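Local coordinates for Cgl0159-like domain-containing protein (Corynebacterium glutamicum, PDB 3FOK) that is of unknown function but folds as a TIM barrel, eight parallel strands closed into a ring and surrounded by helices, at residues Ile78-Arg82 / Pro83-Gly87; Pro92-Ile95 / Asp96-Ala100; Leu277-Asp281 / Gly282-Ala286. All coordinates share one frame; numbering follows the deposited sequence.

Interaction 1 (Ile78-Arg82 / Pro83-Gly87); sequences IALSR and PGVDG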
# COMPACT_ATOMS: atom_id res chain seq x y z
N ILE A 78 41.09 -13.16 -1.20
CA ILE A 78 41.96 -13.98 -2.03
C ILE A 78 41.50 -13.89 -3.48
O ILE A 78 42.29 -13.60 -4.38
CB ILE A 78 41.94 -15.46 -1.58
CG1 ILE A 78 42.61 -15.59 -0.21
CG2 ILE A 78 42.65 -16.33 -2.61
CD1 ILE A 78 42.57 -16.99 0.36
N ALA A 79 40.21 -14.15 -3.70
CA ALA A 79 39.64 -14.10 -5.04
C ALA A 79 39.92 -12.75 -5.70
O ALA A 79 40.36 -12.69 -6.85
CB ALA A 79 38.15 -14.35 -4.98
N LEU A 80 39.68 -11.66 -4.97
CA LEU A 80 39.89 -10.32 -5.50
C LEU A 80 41.35 -9.99 -5.78
O LEU A 80 41.64 -9.09 -6.57
CB LEU A 80 39.33 -9.27 -4.53
CG LEU A 80 37.82 -9.17 -4.37
CD1 LEU A 80 37.49 -8.05 -3.38
CD2 LEU A 80 37.16 -8.90 -5.72
N SER A 81 42.27 -10.71 -5.14
CA SER A 81 43.69 -10.46 -5.35
C SER A 81 44.22 -11.15 -6.60
O SER A 81 45.26 -10.75 -7.14
CB SER A 81 44.49 -10.93 -4.13
OG SER A 81 44.47 -12.34 -4.03
N ARG A 82 43.52 -12.18 -7.06
CA ARG A 82 43.94 -12.91 -8.24
C ARG A 82 43.70 -12.10 -9.50
O ARG A 82 42.65 -11.47 -9.66
CB ARG A 82 43.18 -14.23 -8.34
CG ARG A 82 43.20 -15.04 -7.05
CD ARG A 82 44.62 -15.26 -6.57
NE ARG A 82 45.42 -15.97 -7.55
CZ ARG A 82 46.70 -16.30 -7.37
NH1 ARG A 82 47.31 -15.99 -6.24
NH2 ARG A 82 47.36 -16.96 -8.32
N PRO A 83 44.68 -12.08 -10.42
CA PRO A 83 44.49 -11.31 -11.65
C PRO A 83 43.32 -11.91 -12.42
O PRO A 83 43.12 -13.12 -12.42
CB PRO A 83 45.82 -11.48 -12.37
CG PRO A 83 46.27 -12.84 -11.92
CD PRO A 83 45.96 -12.80 -10.44
N GLY A 84 42.54 -11.05 -13.07
CA GLY A 84 41.41 -11.54 -13.84
C GLY A 84 40.05 -11.30 -13.20
O GLY A 84 39.04 -11.30 -13.89
N VAL A 85 40.01 -11.10 -11.88
CA VAL A 85 38.74 -10.86 -11.21
C VAL A 85 38.41 -9.37 -11.25
O VAL A 85 39.06 -8.55 -10.60
CB VAL A 85 38.75 -11.36 -9.73
CG1 VAL A 85 39.13 -12.83 -9.70
CG2 VAL A 85 39.71 -10.54 -8.90
N ASP A 86 37.38 -9.03 -12.01
CA ASP A 86 36.97 -7.64 -12.17
C ASP A 86 36.17 -7.06 -11.02
O ASP A 86 36.16 -5.85 -10.82
CB ASP A 86 36.17 -7.51 -13.47
CG ASP A 86 36.96 -7.95 -14.68
OD1 ASP A 86 37.91 -7.24 -15.06
OD2 ASP A 86 36.62 -9.02 -15.24
N GLY A 87 35.49 -7.91 -10.26
CA GLY A 87 34.70 -7.38 -9.17
C GLY A 87 33.99 -8.39 -8.29
O GLY A 87 34.20 -9.60 -8.38

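Interaction 2 (Pro92-Ile95 / Asp96-Ala100); sequences PDII and DDLAA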
# COMPACT_ATOMS: atom_id res chain seq x y z
N PRO A 92 24.89 -5.08 1.09
CA PRO A 92 25.61 -3.96 1.71
C PRO A 92 26.60 -4.28 2.84
O PRO A 92 27.65 -3.65 2.94
CB PRO A 92 24.48 -3.04 2.18
CG PRO A 92 23.42 -3.28 1.17
CD PRO A 92 23.45 -4.79 1.01
N ASP A 93 26.27 -5.25 3.69
CA ASP A 93 27.17 -5.59 4.80
C ASP A 93 28.49 -6.21 4.35
O ASP A 93 29.52 -6.04 5.00
CB ASP A 93 26.46 -6.54 5.77
CG ASP A 93 26.14 -7.88 5.15
OD1 ASP A 93 25.36 -7.91 4.17
OD2 ASP A 93 26.68 -8.90 5.63
N ILE A 94 28.45 -6.94 3.23
CA ILE A 94 29.64 -7.57 2.68
C ILE A 94 30.50 -6.54 1.95
O ILE A 94 31.72 -6.50 2.11
CB ILE A 94 29.26 -8.70 1.67
CG1 ILE A 94 28.56 -9.84 2.41
CG2 ILE A 94 30.51 -9.23 0.96
CD1 ILE A 94 29.46 -10.64 3.33
N ILE A 95 29.86 -5.69 1.16
CA ILE A 95 30.58 -4.67 0.42
C ILE A 95 31.23 -3.63 1.33
O ILE A 95 32.37 -3.24 1.10
CB ILE A 95 29.66 -3.97 -0.61
CG1 ILE A 95 29.17 -5.00 -1.63
CG2 ILE A 95 30.41 -2.86 -1.32
CD1 ILE A 95 30.28 -5.78 -2.32
N ASP A 96 30.51 -3.18 2.35
CA ASP A 96 31.08 -2.19 3.26
C ASP A 96 32.37 -2.72 3.90
O ASP A 96 33.37 -2.02 3.94
CB ASP A 96 30.08 -1.77 4.34
CG ASP A 96 28.88 -1.01 3.77
OD1 ASP A 96 29.03 -0.31 2.75
OD2 ASP A 96 27.78 -1.10 4.36
N ASP A 97 32.35 -3.96 4.41
CA ASP A 97 33.56 -4.50 5.02
C ASP A 97 34.69 -4.46 4.00
O ASP A 97 35.73 -3.84 4.25
CB ASP A 97 33.34 -5.94 5.50
CG ASP A 97 32.44 -6.02 6.72
OD1 ASP A 97 32.42 -5.05 7.51
OD2 ASP A 97 31.76 -7.06 6.90
N LEU A 98 34.50 -5.11 2.86
CA LEU A 98 35.52 -5.13 1.82
C LEU A 98 35.97 -3.71 1.46
O LEU A 98 37.15 -3.48 1.18
CB LEU A 98 34.99 -5.83 0.56
CG LEU A 98 34.79 -7.35 0.62
CD1 LEU A 98 34.10 -7.83 -0.66
CD2 LEU A 98 36.13 -8.04 0.80
N ALA A 99 35.04 -2.76 1.47
CA ALA A 99 35.39 -1.39 1.15
C ALA A 99 36.22 -0.79 2.27
O ALA A 99 37.23 -0.12 2.03
CB ALA A 99 34.12 -0.56 0.94
N ALA A 100 35.80 -1.04 3.51
CA ALA A 100 36.50 -0.54 4.68
C ALA A 100 37.92 -1.09 4.72
O ALA A 100 38.86 -0.38 5.07
CB ALA A 100 35.75 -0.92 5.94

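Interaction 3 (Leu277-Asp281 / Gly282-Ala286); sequences LYPQD and GDVAA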
# COMPACT_ATOMS: atom_id res chain seq x y z
N LEU A 277 34.51 -19.92 -4.32
CA LEU A 277 34.85 -19.74 -2.91
C LEU A 277 34.37 -21.06 -2.36
O LEU A 277 33.34 -21.56 -2.81
CB LEU A 277 34.02 -18.62 -2.29
CG LEU A 277 33.97 -17.24 -2.95
CD1 LEU A 277 32.79 -16.47 -2.38
CD2 LEU A 277 35.27 -16.49 -2.72
N TYR A 278 35.07 -21.66 -1.41
CA TYR A 278 34.63 -22.94 -0.87
C TYR A 278 34.63 -24.03 -1.95
O TYR A 278 33.61 -24.67 -2.18
CB TYR A 278 33.21 -22.85 -0.31
CG TYR A 278 32.98 -21.69 0.62
CD1 TYR A 278 33.45 -21.70 1.93
CD2 TYR A 278 32.31 -20.55 0.17
CE1 TYR A 278 33.26 -20.61 2.77
CE2 TYR A 278 32.12 -19.46 0.99
CZ TYR A 278 32.60 -19.49 2.29
OH TYR A 278 32.43 -18.39 3.10
N PRO A 279 35.76 -24.22 -2.64
CA PRO A 279 35.75 -25.27 -3.66
C PRO A 279 35.65 -26.62 -2.94
O PRO A 279 35.78 -26.68 -1.72
CB PRO A 279 37.09 -25.09 -4.36
CG PRO A 279 37.37 -23.62 -4.18
CD PRO A 279 36.98 -23.40 -2.75
N GLN A 280 35.43 -27.69 -3.70
CA GLN A 280 35.30 -29.02 -3.12
C GLN A 280 36.57 -29.40 -2.34
O GLN A 280 36.51 -30.16 -1.37
CB GLN A 280 35.03 -30.04 -4.23
CG GLN A 280 34.52 -31.39 -3.75
CD GLN A 280 33.57 -32.03 -4.75
OE1 GLN A 280 33.17 -33.19 -4.61
NE2 GLN A 280 33.18 -31.26 -5.77
N ASP A 281 37.70 -28.87 -2.79
CA ASP A 281 38.98 -29.13 -2.14
C ASP A 281 39.40 -27.85 -1.42
O ASP A 281 38.61 -26.92 -1.28
CB ASP A 281 40.03 -29.51 -3.18
CG ASP A 281 40.23 -28.44 -4.22
OD1 ASP A 281 41.01 -28.66 -5.18
OD2 ASP A 281 39.62 -27.35 -4.09
N GLY A 282 40.65 -27.80 -0.98
CA GLY A 282 41.11 -26.61 -0.28
C GLY A 282 42.03 -25.70 -1.08
O GLY A 282 43.19 -25.51 -0.69
N ASP A 283 41.53 -25.13 -2.17
CA ASP A 283 42.36 -24.23 -2.96
C ASP A 283 41.58 -23.18 -3.75
O ASP A 283 41.31 -23.34 -4.94
CB ASP A 283 43.25 -25.02 -3.92
CG ASP A 283 44.52 -24.27 -4.26
OD1 ASP A 283 44.45 -23.04 -4.43
OD2 ASP A 283 45.59 -24.92 -4.35
N VAL A 284 41.24 -22.10 -3.06
CA VAL A 284 40.49 -20.99 -3.62
C VAL A 284 41.27 -20.26 -4.71
O VAL A 284 40.72 -19.94 -5.77
CB VAL A 284 40.13 -19.98 -2.51
CG1 VAL A 284 39.49 -18.74 -3.12
CG2 VAL A 284 39.20 -20.63 -1.51
N ALA A 285 42.54 -19.98 -4.45
CA ALA A 285 43.38 -19.28 -5.41
C ALA A 285 43.42 -20.03 -6.73
O ALA A 285 43.42 -19.42 -7.80
CB ALA A 285 44.79 -19.13 -4.85
N ALA A 286 43.45 -21.36 -6.66
CA ALA A 286 43.50 -22.20 -7.84
C ALA A 286 42.19 -22.18 -8.62
O ALA A 286 42.18 -22.03 -9.84
CB ALA A 286 43.85 -23.62 -7.45

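Interaction 1 (Ile78-Arg82 / Pro83-Gly87)
Val85 turns both of its methyls onto carbonyl oxygens of the last turn of helix 69-81 and of Arg82 just beyond it. Its CG2 lies 3.0 Å from Ala79 O and 3.2 Å from Arg82 O, and CG1 sits 3.1 Å from Ala79 O; the packing is tight, and the shortest of these distances are doubtful. With chi1 at -55°, CG1 stands opposite the carbonyl carbon of Val85 and CG2 falls between that carbon and the backbone N, a setting that lets both branches reach the helix end. Leu80 flanks them more loosely, its CD2 4.4 Å from Val85 CG2 and 4.0 Å from Gly87 O. The chain reverses through a type II beta turn from Arg82 to Val85, closed by a weak but nearly straight hydrogen bond of 3.5 Å from Val85 N to Arg82 O. Gly84 holds the third position of this turn with a positive phi of 106°, which suits glycine. In the TIM barrel this is an alpha-to-beta connection, leading from helix 69-81 into strand 87-90. Just before the turn, Ile78 O accepts from Ser81 N, and Ser81 OG also donates to it. Further out, Arg82 bends at chi2 and chi3 and reaches Asp289 of helix 284-295 in a salt bridge, while Lys107 donates to the carbonyl oxygens of both Leu80 and Val85.

Interaction 2 (Pro92-Ile95 / Asp96-Ala100)
Ile94 runs side by side with Leu98, one helical turn on, and the two point the same way, with Ile94 CG2 4.2 Å from Leu98 CD1. In the backbone, Leu98 N donates to Ile94 O at 3.2 Å in a nearly straight bond (172°). The same ladder includes Asp96 N to Pro92 O and a shorter, more bent bond of 2.7 Å from Ala99 N to Ile95 O. This helix, 92-100, links strands 87-90 and 108-112 in a beta-alpha-beta crossover of the barrel. Ile94 packs on Leu72 of helix 69-81, and Ile95 on Phe29 of helix 23-30.

Two aspartates fold back along the helix. Asp96, with CG beside its own backbone N (chi1 -66°), brings OD2 to 2.9 Å from Pro92 O; Asp97 likewise puts OD2 3.1 Å from Asp93 O. Each is a meeting of two acceptors. Partners elsewhere probably compensate: Ser216 N of the second subunit donates to Asp96 OD2, and Arg18 forms a salt bridge with Asp97 OD1. Asp93 is hydrogen-bonded to Thr91 OG1 through OD1 and salt-bridged to Arg69 through OD2. The crowding of carboxylate against carbonyl would by itself tend to disfavour negative charge, whereas the outside donors and the arginines would probably offset that cost.

Interaction 3 (Leu277-Asp281 / Gly282-Ala286)
Pro279 and Val284 meet across the turn, with Pro279 CD 3.8 Å from Val284 CG2 and the two side chains crossing at about a right angle. The valine rotamer explains the touch: with chi1 at 173°, CG1 stands opposite the backbone N of Val284, and CG2 is left beside that nitrogen, directed at Pro279 CD. The same methyl comes within 4.3 Å of Tyr278 N. A second corner of the ring, Pro279 CG, lies near the backbone at the start of the helix, 4.0 Å from Asp283 O and 4.1 Å from Val284 CA. The Tyr278 ring packs on Leu72 and Arg75 of helix 69-81 and on Val59 and Met66.

Asp281 follows the bend of the chain. Its chi1 of 59° sets CG between its own backbone N and carbonyl carbon, carrying the carboxylate forward over the next residues, so that OD2 lies 3.5 Å from Asp283 N. Its neighbour Asp283 turns elsewhere: CG stands roughly opposite its own N (chi1 -153°), and OD1 receives Ala286 N at 3.0 Å. That bond is moderately bent, and the donor arrives from above the carboxylate plane rather than within it. Asp281 is exposed and Asp283 partly so. Accepting the third amide of the following helix from the residue just before it is the classic aspartate N-cap, here opening helix 284-295, which follows the last strand of the TIM barrel.

Interactions 1, 2 and 3 come in that order along the chain. The first two are consecutive: interaction 1 carries helix 69-81 into strand 87-90, and interaction 2 is the helix that follows this strand, their centres 16 Å apart. Interaction 3 starts helix 284-295, after strand 267-272, far along the sequence yet only 14 Å from interaction 1 between centres. There they touch, Ile78 CG2 lying 4.0 Å from Val284 CG1 and Ala79 CB 4.2 Å from Leu277 CD2. The centres of interactions 2 and 3 are 22 Å apart. Helix 69-81 is thus bordered by both helix 92-100 and helix 284-295, and the early and final parts of the TIM barrel are brought side by side.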